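Local atomic coordinates of histidine triad protein (PDB entry 5CS2), a protein that probably hydrolyses diadenosine triphosphate to AMP and ADP, as a histidine triad hydrolase of the Fhit type, and is bound by the antimalarial natural product cyclomarin A. Residues I56-Y67 and E74-M85. Numbering follows the deposited sequence.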
# COMPACT_ATOMS: atom_id res chain seq x y z
N ILE A 56 -2.28 -11.21 7.92
CA ILE A 56 -3.31 -10.36 8.49
C ILE A 56 -3.95 -9.47 7.43
O ILE A 56 -3.38 -9.27 6.36
CB ILE A 56 -2.81 -9.53 9.68
CG1 ILE A 56 -1.59 -8.66 9.23
CG2 ILE A 56 -2.42 -10.49 10.88
CD1 ILE A 56 -1.26 -7.54 10.17
N LEU A 57 -5.11 -8.94 7.76
CA LEU A 57 -5.87 -8.06 6.87
C LEU A 57 -6.18 -6.75 7.55
O LEU A 57 -6.50 -6.74 8.74
CB LEU A 57 -7.20 -8.76 6.48
CG LEU A 57 -7.04 -10.12 5.81
CD1 LEU A 57 -8.33 -10.90 5.81
CD2 LEU A 57 -6.45 -9.99 4.42
N LEU A 58 -6.13 -5.64 6.79
CA LEU A 58 -6.52 -4.32 7.29
C LEU A 58 -7.65 -3.84 6.40
O LEU A 58 -7.55 -3.99 5.18
CB LEU A 58 -5.39 -3.29 7.22
CG LEU A 58 -4.05 -3.69 7.84
CD1 LEU A 58 -3.13 -2.50 7.87
CD2 LEU A 58 -4.19 -4.17 9.27
N THR A 59 -8.72 -3.28 6.99
CA THR A 59 -9.81 -2.81 6.14
C THR A 59 -10.39 -1.56 6.71
O THR A 59 -10.11 -1.21 7.86
CB THR A 59 -10.85 -3.94 5.90
OG1 THR A 59 -11.72 -3.56 4.82
CG2 THR A 59 -11.69 -4.22 7.09
N THR A 60 -11.24 -0.88 5.93
CA THR A 60 -11.89 0.34 6.39
C THR A 60 -13.12 -0.01 7.20
O THR A 60 -13.74 -1.04 6.94
CB THR A 60 -12.31 1.21 5.19
OG1 THR A 60 -12.98 0.34 4.27
CG2 THR A 60 -11.10 1.87 4.50
N LEU A 61 -13.48 0.80 8.21
CA LEU A 61 -14.66 0.52 9.03
C LEU A 61 -15.92 0.71 8.16
O LEU A 61 -16.89 -0.04 8.31
CB LEU A 61 -14.69 1.44 10.26
CG LEU A 61 -13.74 1.08 11.40
CD1 LEU A 61 -13.47 2.27 12.32
CD2 LEU A 61 -14.23 -0.12 12.20
N LYS A 62 -15.86 1.69 7.24
CA LYS A 62 -16.93 1.96 6.27
C LYS A 62 -16.70 1.09 5.03
O LYS A 62 -15.58 1.04 4.51
CB LYS A 62 -16.97 3.46 5.91
CG LYS A 62 -18.12 3.81 4.96
CD LYS A 62 -18.62 5.25 5.10
CE LYS A 62 -19.81 5.52 4.20
NZ LYS A 62 -21.02 4.72 4.57
N LYS A 63 -17.75 0.39 4.56
CA LYS A 63 -17.64 -0.47 3.39
C LYS A 63 -17.46 0.38 2.13
O LYS A 63 -18.32 1.20 1.80
CB LYS A 63 -18.85 -1.41 3.26
CG LYS A 63 -18.60 -2.55 2.29
CD LYS A 63 -19.90 -3.07 1.70
CE LYS A 63 -19.63 -3.95 0.51
NZ LYS A 63 -19.43 -3.18 -0.75
N LYS A 64 -16.30 0.24 1.49
CA LYS A 64 -15.94 0.93 0.24
C LYS A 64 -15.30 -0.13 -0.63
O LYS A 64 -14.46 -0.88 -0.15
CB LYS A 64 -15.03 2.12 0.51
CG LYS A 64 -15.85 3.35 0.89
CD LYS A 64 -15.06 4.40 1.62
CE LYS A 64 -15.98 5.49 2.13
NZ LYS A 64 -15.43 6.86 1.94
N LYS A 65 -15.76 -0.25 -1.89
CA LYS A 65 -15.31 -1.33 -2.77
C LYS A 65 -13.89 -1.18 -3.32
O LYS A 65 -13.09 -2.13 -3.28
CB LYS A 65 -16.30 -1.53 -3.94
CG LYS A 65 -16.01 -2.78 -4.77
CD LYS A 65 -17.01 -2.96 -5.90
CE LYS A 65 -16.72 -4.20 -6.68
NZ LYS A 65 -17.66 -4.36 -7.82
N HIS A 66 -13.61 -0.02 -3.90
CA HIS A 66 -12.34 0.28 -4.54
C HIS A 66 -11.48 1.21 -3.73
O HIS A 66 -11.98 2.08 -3.05
CB HIS A 66 -12.58 0.87 -5.94
CG HIS A 66 -12.87 -0.17 -6.97
ND1 HIS A 66 -11.86 -1.00 -7.47
CD2 HIS A 66 -14.04 -0.50 -7.56
CE1 HIS A 66 -12.46 -1.81 -8.32
NE2 HIS A 66 -13.77 -1.54 -8.41
N TYR A 67 -10.16 1.08 -3.90
CA TYR A 67 -9.19 1.94 -3.23
C TYR A 67 -9.45 3.42 -3.53
O TYR A 67 -9.30 4.26 -2.66
CB TYR A 67 -7.77 1.52 -3.69
CG TYR A 67 -6.64 2.14 -2.89
CD1 TYR A 67 -6.72 2.25 -1.51
CD2 TYR A 67 -5.47 2.54 -3.52
CE1 TYR A 67 -5.67 2.79 -0.76
CE2 TYR A 67 -4.41 3.09 -2.79
CZ TYR A 67 -4.50 3.17 -1.41
OH TYR A 67 -3.46 3.71 -0.69
N GLU A 74 -9.05 8.48 5.17
CA GLU A 74 -9.06 7.02 5.18
C GLU A 74 -7.79 6.42 4.57
O GLU A 74 -7.31 5.40 5.06
CB GLU A 74 -10.29 6.44 4.45
CG GLU A 74 -11.62 6.80 5.08
CD GLU A 74 -12.83 6.29 4.31
OE1 GLU A 74 -12.92 6.57 3.09
OE2 GLU A 74 -13.65 5.56 4.91
N ILE A 75 -7.28 7.03 3.47
CA ILE A 75 -6.04 6.58 2.80
C ILE A 75 -4.89 6.71 3.79
O ILE A 75 -4.12 5.77 3.96
CB ILE A 75 -5.74 7.38 1.48
CG1 ILE A 75 -6.85 7.14 0.45
CG2 ILE A 75 -4.34 6.97 0.90
CD1 ILE A 75 -6.97 8.28 -0.58
N ILE A 76 -4.80 7.88 4.45
CA ILE A 76 -3.74 8.08 5.44
C ILE A 76 -3.86 7.09 6.59
O ILE A 76 -2.86 6.48 7.00
CB ILE A 76 -3.79 9.55 5.91
CG1 ILE A 76 -3.40 10.52 4.75
CG2 ILE A 76 -2.95 9.78 7.21
CD1 ILE A 76 -3.69 12.01 5.05
N ASP A 77 -5.08 6.94 7.12
CA ASP A 77 -5.32 6.05 8.26
C ASP A 77 -4.91 4.61 7.97
O ASP A 77 -4.11 4.04 8.70
CB ASP A 77 -6.78 6.16 8.73
CG ASP A 77 -7.08 5.39 10.01
OD1 ASP A 77 -6.99 4.15 9.98
OD2 ASP A 77 -7.45 6.03 11.03
N ILE A 78 -5.44 4.02 6.88
CA ILE A 78 -5.19 2.62 6.59
C ILE A 78 -3.69 2.35 6.28
O ILE A 78 -3.18 1.27 6.61
CB ILE A 78 -6.15 2.02 5.53
CG1 ILE A 78 -6.17 0.49 5.67
CG2 ILE A 78 -5.74 2.44 4.11
CD1 ILE A 78 -7.24 -0.28 4.93
N ASN A 79 -3.02 3.37 5.71
CA ASN A 79 -1.62 3.21 5.33
C ASN A 79 -0.67 3.41 6.49
O ASN A 79 0.33 2.68 6.56
CB ASN A 79 -1.29 4.06 4.14
CG ASN A 79 -1.78 3.34 2.89
OD1 ASN A 79 -1.38 2.21 2.58
ND2 ASN A 79 -2.78 3.92 2.25
N LEU A 80 -0.98 4.33 7.40
CA LEU A 80 -0.19 4.46 8.63
C LEU A 80 -0.37 3.20 9.48
O LEU A 80 0.60 2.68 10.03
CB LEU A 80 -0.56 5.71 9.41
CG LEU A 80 -0.22 7.06 8.76
CD1 LEU A 80 -0.68 8.20 9.65
CD2 LEU A 80 1.29 7.20 8.45
N LEU A 81 -1.61 2.64 9.53
CA LEU A 81 -1.85 1.37 10.24
C LEU A 81 -1.05 0.22 9.63
O LEU A 81 -0.48 -0.60 10.33
CB LEU A 81 -3.38 1.04 10.23
CG LEU A 81 -3.75 -0.24 10.97
CD1 LEU A 81 -3.33 -0.17 12.46
CD2 LEU A 81 -5.25 -0.48 10.89
N CYS A 82 -0.98 0.16 8.29
CA CYS A 82 -0.18 -0.83 7.60
C CYS A 82 1.28 -0.78 8.03
O CYS A 82 1.86 -1.82 8.35
CB CYS A 82 -0.31 -0.69 6.08
SG CYS A 82 0.62 -1.94 5.18
N ASN A 83 1.87 0.41 7.97
CA ASN A 83 3.29 0.59 8.35
C ASN A 83 3.50 0.16 9.82
O ASN A 83 4.41 -0.62 10.10
CB ASN A 83 3.70 2.04 8.12
CG ASN A 83 5.19 2.20 8.17
OD1 ASN A 83 5.77 2.48 9.22
ND2 ASN A 83 5.83 2.11 7.02
N PHE A 84 2.60 0.61 10.72
CA PHE A 84 2.61 0.26 12.15
C PHE A 84 2.53 -1.25 12.31
O PHE A 84 3.28 -1.83 13.11
CB PHE A 84 1.46 0.95 12.88
CG PHE A 84 1.34 0.56 14.35
CD1 PHE A 84 2.23 1.07 15.29
CD2 PHE A 84 0.39 -0.38 14.76
CE1 PHE A 84 2.13 0.70 16.64
CE2 PHE A 84 0.33 -0.78 16.10
CZ PHE A 84 1.18 -0.22 17.04
N MET A 85 1.59 -1.93 11.57
CA MET A 85 1.44 -3.38 11.70
C MET A 85 2.61 -4.17 11.15
O MET A 85 2.94 -5.21 11.71
CB MET A 85 0.11 -3.86 11.09
CG MET A 85 -1.10 -3.45 11.92
SD MET A 85 -1.01 -3.88 13.72
CE MET A 85 -0.60 -5.50 13.66
O HOH W 1 -13.75 4.06 7.19
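Strand 56-60 and residues 74-85 of helix 72-93 run nearly antiparallel, the axes of these segments 9.0 Å apart at 163°, so that I56 lies by M85 and T60 by I78. L58 sits at the centre of the apolar contact: its CD1 presses onto the helix backbone, 3.4 Å from C82 CA, tighter than usual carbon packing, while CD2 turns to M85 CG and L81 CD2. I78 has its CG1 anti to the backbone N (chi1 -159°), which carries CD1 up against the strand backbone, 3.7 Å from L58 O. At the start of the strand, I56 CD1 rests on M85 CB and CE.

Past the strand the contact turns polar. K64 NZ forms a salt bridge to E74 OE1 (2.8 Å) on the syn side, tilted out of the carboxylate plane. E74 OE1 also accepts from D71 N, and a water links OE2 to K62 N, so both carboxylate oxygens are held. ND2 of N79 donates twice, in two bent bonds: to I75 O (2.9 Å) and, at the edge of the Y67 ring, to Y67 OH (3.0 Å), the amide turned 78° from the ring plane.

The helix thus packs on one face of the five-stranded antiparallel HIT sheet, I78 and C82 also touching strand 116-122, L81 and M85 strand 35-38. T59, its CB pointing away from the helix, lies close to H116, the predicted catalytic histidine, and bonds through OG1 to V115 O. Y67, I75, N79 and N83 also meet the second subunit, whose N83 ND2 donates to Y67 O.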